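Local atomic coordinates of sensor protein (Bacteroides thetaiotaomicron, PDB entry 2X7X), a protein that binds fructose through its periplasmic domain and, as a hybrid two-component sensor, probably relays the signal by histidine phosphorylation. Residues A[32-37]-A[255-260]; A[82-87]-A[99-104]. All coordinates share one frame; numbering follows the deposited sequence.

Both interactions belong to the lobe of this periplasmic binding protein domain that carries the parallel sheet with strands 8-13, 65-68, 90-93 and 104-108. Interaction 1 ties the loop before edge strand 38-43 to helix 249-260; interaction 2 lays the end of helix 73-85 on the loop before strand 104-108. Their centres are about 20 Å apart, yet they meet through apolar groups: Ile-259 CD1 lies 4.0 Å from Thr-103 CG2, and Leu-255 CD2 lies 4.1 Å from Ala-104 CB. Neither forms the fructose site. The side chain of Tyr-102 in interaction 2 is about 11 Å from that of Arg-95, which binds the sugar, while interaction 1 is remote from the pocket.

Interaction 1 (A[32-37]-A[255-260]); sequences MFYNGV and LAMDIL
Met-257 reaches from its helix across the ring of Tyr-34 and ends against Val-37, and these three side chains make up the contact. Its CG sits over the centre of the aromatic ring, 3.4 Å from the centroid of Tyr-34 and only 9° off the ring normal, a CH-pi contact. The sulfur follows as a Met-aromatic contact, with Met-257 SD 4.7 Å from the Tyr-34 centroid. Bends at chi2 (-28°) and chi3 (-142°) carry the methyl onward to the root of the tyrosine, where Met-257 CE is 3.7 Å from Tyr-34 CB. The same methyl is 3.5 Å from Val-37 CB and meets both branches of that valine. No hydrogen bond joins the segments; the contact rests on CH-pi, sulfur-aromatic and apolar packing. Replacing Tyr-34 by an alanine would probably open a gap over Met-257 CG and SD and leave the thioether held mainly by Val-37 at its methyl, freer to turn.

The solvent side of the loop is looser: Asn-35, exposed, directs its CB away from the helix. Phe-33 packs on Lys-297 of the second subunit. Val-37 leads into edge strand 38-43 and touches Ile-9 of strand 8-13, while helix 249-260 settles on the same sheet, with Ala-256 against Ile-9, Leu-65 and Ile-91, so that the methionine bridges from helix to loop at the sheet margin.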
loop_
_atom_site.group_PDB
_atom_site.type_symbol
_atom_site.label_atom_id
_atom_site.label_comp_id
_atom_site.label_asym_id
_atom_site.label_seq_id
_atom_site.Cartn_x
_atom_site.Cartn_y
_atom_site.Cartn_z
ATOM N N MET A 32 21.624 -10.876 2.046
ATOM C CA MET A 32 22.338 -10.447 3.236
ATOM C C MET A 32 21.701 -10.919 4.558
ATOM O O MET A 32 22.191 -10.594 5.638
ATOM C CB MET A 32 22.549 -8.925 3.193
ATOM C CG MET A 32 23.599 -8.501 2.155
ATOM S SD MET A 32 23.608 -6.736 1.763
ATOM C CE MET A 32 25.186 -6.554 0.907
ATOM N N PHE A 33 20.630 -11.704 4.467
ATOM C CA PHE A 33 20.025 -12.334 5.645
ATOM C C PHE A 33 20.458 -13.777 5.774
ATOM O O PHE A 33 19.968 -14.509 6.639
ATOM C CB PHE A 33 18.499 -12.247 5.598
ATOM C CG PHE A 33 17.979 -10.899 5.952
ATOM C CD1 PHE A 33 17.638 -10.600 7.272
ATOM C CD2 PHE A 33 17.862 -9.907 4.975
ATOM C CE1 PHE A 33 17.175 -9.337 7.616
ATOM C CE2 PHE A 33 17.398 -8.635 5.305
ATOM C CZ PHE A 33 17.056 -8.345 6.629
ATOM N N TYR A 34 21.364 -14.179 4.889
ATOM C CA TYR A 34 21.954 -15.507 4.915
ATOM C C TYR A 34 23.475 -15.371 4.896
ATOM O O TYR A 34 24.036 -14.618 4.081
ATOM C CB TYR A 34 21.473 -16.351 3.724
ATOM C CG TYR A 34 20.014 -16.767 3.766
ATOM C CD1 TYR A 34 19.042 -16.048 3.067
ATOM C CD2 TYR A 34 19.609 -17.894 4.489
ATOM C CE1 TYR A 34 17.699 -16.427 3.102
ATOM C CE2 TYR A 34 18.268 -18.290 4.527
ATOM C CZ TYR A 34 17.320 -17.550 3.831
ATOM O OH TYR A 34 15.997 -17.937 3.863
ATOM N N ASN A 35 24.131 -16.100 5.802
ATOM C CA ASN A 35 25.588 -16.089 5.903
ATOM C C ASN A 35 26.238 -16.802 4.712
ATOM O O ASN A 35 25.909 -17.956 4.418
ATOM C CB ASN A 35 26.041 -16.714 7.228
ATOM N N GLY A 36 27.127 -16.095 4.012
ATOM C CA GLY A 36 27.962 -16.706 2.981
ATOM C C GLY A 36 27.574 -16.441 1.539
ATOM O O GLY A 36 28.448 -16.151 0.708
ATOM N N VAL A 37 26.269 -16.519 1.262
ATOM C CA VAL A 37 25.683 -16.510 -0.105
ATOM C C VAL A 37 26.043 -15.347 -1.041
ATOM O O VAL A 37 25.793 -14.181 -0.742
ATOM C CB VAL A 37 24.135 -16.667 -0.064
ATOM C CG1 VAL A 37 23.493 -15.538 0.728
ATOM C CG2 VAL A 37 23.549 -16.746 -1.476
ATOM N N LEU A 255 13.239 -19.557 -1.744
ATOM C CA LEU A 255 13.082 -20.804 -2.466
ATOM C C LEU A 255 14.459 -21.394 -2.754
ATOM O O LEU A 255 14.696 -22.569 -2.482
ATOM C CB LEU A 255 12.302 -20.564 -3.762
ATOM C CG LEU A 255 11.904 -21.721 -4.678
ATOM C CD1 LEU A 255 11.034 -22.755 -3.961
ATOM C CD2 LEU A 255 11.182 -21.161 -5.901
ATOM N N ALA A 256 15.361 -20.572 -3.288
ATOM C CA ALA A 256 16.741 -20.979 -3.520
ATOM C C ALA A 256 17.354 -21.583 -2.249
ATOM O O ALA A 256 17.877 -22.701 -2.277
ATOM C CB ALA A 256 17.574 -19.802 -4.023
ATOM N N MET A 257 17.252 -20.857 -1.138
ATOM C CA MET A 257 17.795 -21.308 0.143
ATOM C C MET A 257 17.192 -22.611 0.675
ATOM O O MET A 257 17.924 -23.479 1.147
ATOM C CB MET A 257 17.687 -20.203 1.194
ATOM C CG MET A 257 18.658 -19.059 0.953
ATOM S SD MET A 257 20.131 -19.629 0.096
ATOM C CE MET A 257 21.413 -18.666 0.887
ATOM N N ASP A 258 15.872 -22.745 0.595
ATOM C CA ASP A 258 15.210 -23.994 0.970
ATOM C C ASP A 258 15.769 -25.191 0.204
ATOM O O ASP A 258 15.985 -26.257 0.787
ATOM C CB ASP A 258 13.691 -23.893 0.779
ATOM C CG ASP A 258 13.049 -22.884 1.720
ATOM O OD1 ASP A 258 13.749 -22.358 2.614
ATOM O OD2 ASP A 258 11.843 -22.606 1.562
ATOM N N ILE A 259 16.018 -25.008 -1.090
ATOM C CA ILE A 259 16.515 -26.080 -1.947
ATOM C C ILE A 259 17.960 -26.418 -1.614
ATOM O O ILE A 259 18.296 -27.589 -1.405
ATOM C CB ILE A 259 16.365 -25.723 -3.442
ATOM C CG1 ILE A 259 14.886 -25.774 -3.842
ATOM C CG2 ILE A 259 17.212 -26.650 -4.322
ATOM C CD1 ILE A 259 14.579 -25.103 -5.153
ATOM N N LEU A 260 18.804 -25.392 -1.557
ATOM C CA LEU A 260 20.213 -25.572 -1.219
ATOM C C LEU A 260 20.412 -26.183 0.175
ATOM O O LEU A 260 21.173 -27.131 0.330
ATOM C CB LEU A 260 20.977 -24.253 -1.329
ATOM C CG LEU A 260 21.248 -23.692 -2.724
ATOM C CD1 LEU A 260 21.893 -22.321 -2.600
ATOM C CD2 LEU A 260 22.103 -24.628 -3.579
#

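Interaction 2 (A[82-87]-A[99-104]); sequences EAYQKG and SDKYTA
Tyr-84, near the end of helix 73-85, lays one face of its ring on the backbone of Lys-101 and Tyr-102, where the chain makes an inverse gamma turn centred on Lys-101. The helix is the crossover of a right-handed beta-alpha-beta unit between parallel strands 65-68 and 90-93, and the turn belongs to the loop that leads on to strand 104-108. Tyr-84 gives by far the most surface. The tyrosine's chi1 of -164° turns CG to the far side from the backbone N, which carries the ring toward the loop, where the peptide between the two loop residues lies over it: Tyr-102 N is 3.6 Å above the centre of the Tyr-84 ring, and Lys-101 C is equally high but shifted toward the rim.

The Lys-101 side chain crosses that of Tyr-84 at about a right angle, and its CB comes to 3.6 Å from Tyr-84 CD2. The outer part of the lysine side chain leads away from the ring, and the lysine also touches Glu-81. Tyr-102 contributes through its backbone, for its CB is directed away from the helix and its side chain packs on Leu-92; Tyr-102 C is 3.5 Å from Tyr-84 CE1. No hydrogen bond spans the segments. At the edge of the Tyr-84 ring, in its plane, Thr-103 OG1 lies 3.8 Å from Tyr-84 CE1, while that hydroxyl is hydrogen-bonded to the backbone N of Val-90.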
loop_
_atom_site.group_PDB
_atom_site.type_symbol
_atom_site.label_atom_id
_atom_site.label_comp_id
_atom_site.label_asym_id
_atom_site.label_seq_id
_atom_site.Cartn_x
_atom_site.Cartn_y
_atom_site.Cartn_z
ATOM N N GLU A 82 19.965 -28.743 -20.312
ATOM C CA GLU A 82 21.394 -28.939 -20.044
ATOM C C GLU A 82 21.735 -28.696 -18.582
ATOM O O GLU A 82 22.223 -29.601 -17.897
ATOM C CB GLU A 82 22.253 -28.025 -20.904
ATOM C CG GLU A 82 22.197 -28.320 -22.378
ATOM C CD GLU A 82 23.065 -27.368 -23.165
ATOM O OE1 GLU A 82 22.819 -27.195 -24.385
ATOM O OE2 GLU A 82 23.998 -26.790 -22.551
ATOM N N ALA A 83 21.469 -27.485 -18.097
ATOM C CA ALA A 83 21.725 -27.170 -16.697
ATOM C C ALA A 83 21.077 -28.192 -15.759
ATOM O O ALA A 83 21.643 -28.533 -14.723
ATOM C CB ALA A 83 21.254 -25.780 -16.374
ATOM N N TYR A 84 19.904 -28.692 -16.133
ATOM C CA TYR A 84 19.219 -29.683 -15.309
ATOM C C TYR A 84 19.890 -31.073 -15.342
ATOM O O TYR A 84 20.109 -31.663 -14.279
ATOM C CB TYR A 84 17.724 -29.761 -15.652
ATOM C CG TYR A 84 16.869 -30.463 -14.610
ATOM C CD1 TYR A 84 16.664 -29.903 -13.349
ATOM C CD2 TYR A 84 16.252 -31.686 -14.896
ATOM C CE1 TYR A 84 15.872 -30.545 -12.392
ATOM C CE2 TYR A 84 15.456 -32.336 -13.954
ATOM C CZ TYR A 84 15.269 -31.760 -12.706
ATOM O OH TYR A 84 14.477 -32.404 -11.778
ATOM N N GLN A 85 20.225 -31.584 -16.532
ATOM C CA GLN A 85 20.893 -32.900 -16.642
ATOM C C GLN A 85 22.319 -32.885 -16.076
ATOM O O GLN A 85 22.795 -33.885 -15.546
ATOM C CB GLN A 85 20.848 -33.475 -18.077
ATOM C CG GLN A 85 21.744 -32.779 -19.130
ATOM C CD GLN A 85 21.633 -33.393 -20.556
ATOM O OE1 GLN A 85 21.077 -34.482 -20.751
ATOM N NE2 GLN A 85 22.177 -32.682 -21.551
ATOM N N LYS A 86 22.970 -31.728 -16.160
ATOM C CA LYS A 86 24.263 -31.480 -15.525
ATOM C C LYS A 86 24.174 -31.407 -13.981
ATOM O O LYS A 86 25.154 -31.061 -13.312
ATOM C CB LYS A 86 24.847 -30.180 -16.087
ATOM C CG LYS A 86 26.357 -30.080 -16.083
ATOM C CD LYS A 86 26.838 -28.979 -17.039
ATOM N N GLY A 87 23.004 -31.723 -13.422
ATOM C CA GLY A 87 22.811 -31.776 -11.970
ATOM C C GLY A 87 22.580 -30.467 -11.211
ATOM O O GLY A 87 22.267 -30.508 -10.013
ATOM N N SER A 99 9.212 -27.766 -20.998
ATOM C CA SER A 99 9.345 -29.090 -20.412
ATOM C C SER A 99 9.413 -28.966 -18.907
ATOM O O SER A 99 9.351 -27.861 -18.369
ATOM C CB SER A 99 10.588 -29.799 -20.933
ATOM O OG SER A 99 11.748 -29.142 -20.474
ATOM N N ASP A 100 9.554 -30.102 -18.232
ATOM C CA ASP A 100 9.441 -30.173 -16.775
ATOM C C ASP A 100 10.807 -30.417 -16.157
ATOM O O ASP A 100 10.924 -30.851 -15.010
ATOM C CB ASP A 100 8.474 -31.296 -16.387
ATOM C CG ASP A 100 8.955 -32.680 -16.834
ATOM O OD1 ASP A 100 9.757 -32.799 -17.792
ATOM O OD2 ASP A 100 8.510 -33.662 -16.218
ATOM N N LYS A 101 11.845 -30.155 -16.936
ATOM C CA LYS A 101 13.191 -30.408 -16.479
ATOM C C LYS A 101 13.743 -29.153 -15.821
ATOM O O LYS A 101 14.538 -28.413 -16.407
ATOM C CB LYS A 101 14.058 -30.942 -17.629
ATOM C CG LYS A 101 13.670 -32.388 -18.037
ATOM C CD LYS A 101 14.486 -32.917 -19.239
ATOM C CE LYS A 101 14.298 -34.422 -19.442
ATOM N NZ LYS A 101 12.847 -34.770 -19.558
ATOM N N TYR A 102 13.277 -28.930 -14.594
ATOM C CA TYR A 102 13.647 -27.784 -13.757
ATOM C C TYR A 102 13.330 -28.175 -12.314
ATOM O O TYR A 102 12.559 -29.101 -12.073
ATOM C CB TYR A 102 12.883 -26.498 -14.179
ATOM C CG TYR A 102 11.374 -26.595 -14.049
ATOM C CD1 TYR A 102 10.752 -26.404 -12.811
ATOM C CD2 TYR A 102 10.564 -26.897 -15.149
ATOM C CE1 TYR A 102 9.360 -26.513 -12.656
ATOM C CE2 TYR A 102 9.155 -26.992 -15.007
ATOM C CZ TYR A 102 8.573 -26.802 -13.747
ATOM O OH TYR A 102 7.212 -26.900 -13.552
ATOM N N THR A 103 13.909 -27.482 -11.348
ATOM C CA THR A 103 13.692 -27.857 -9.952
ATOM C C THR A 103 12.393 -27.273 -9.376
ATOM O O THR A 103 11.610 -27.981 -8.728
ATOM C CB THR A 103 14.879 -27.436 -9.078
ATOM O OG1 THR A 103 16.108 -27.757 -9.750
ATOM C CG2 THR A 103 14.817 -28.133 -7.732
ATOM N N ALA A 104 12.178 -25.975 -9.601
ATOM C CA ALA A 104 10.993 -25.293 -9.078
ATOM C C ALA A 104 10.582 -24.093 -9.914
ATOM O O ALA A 104 11.413 -23.426 -10.534
ATOM C CB ALA A 104 11.207 -24.876 -7.614
#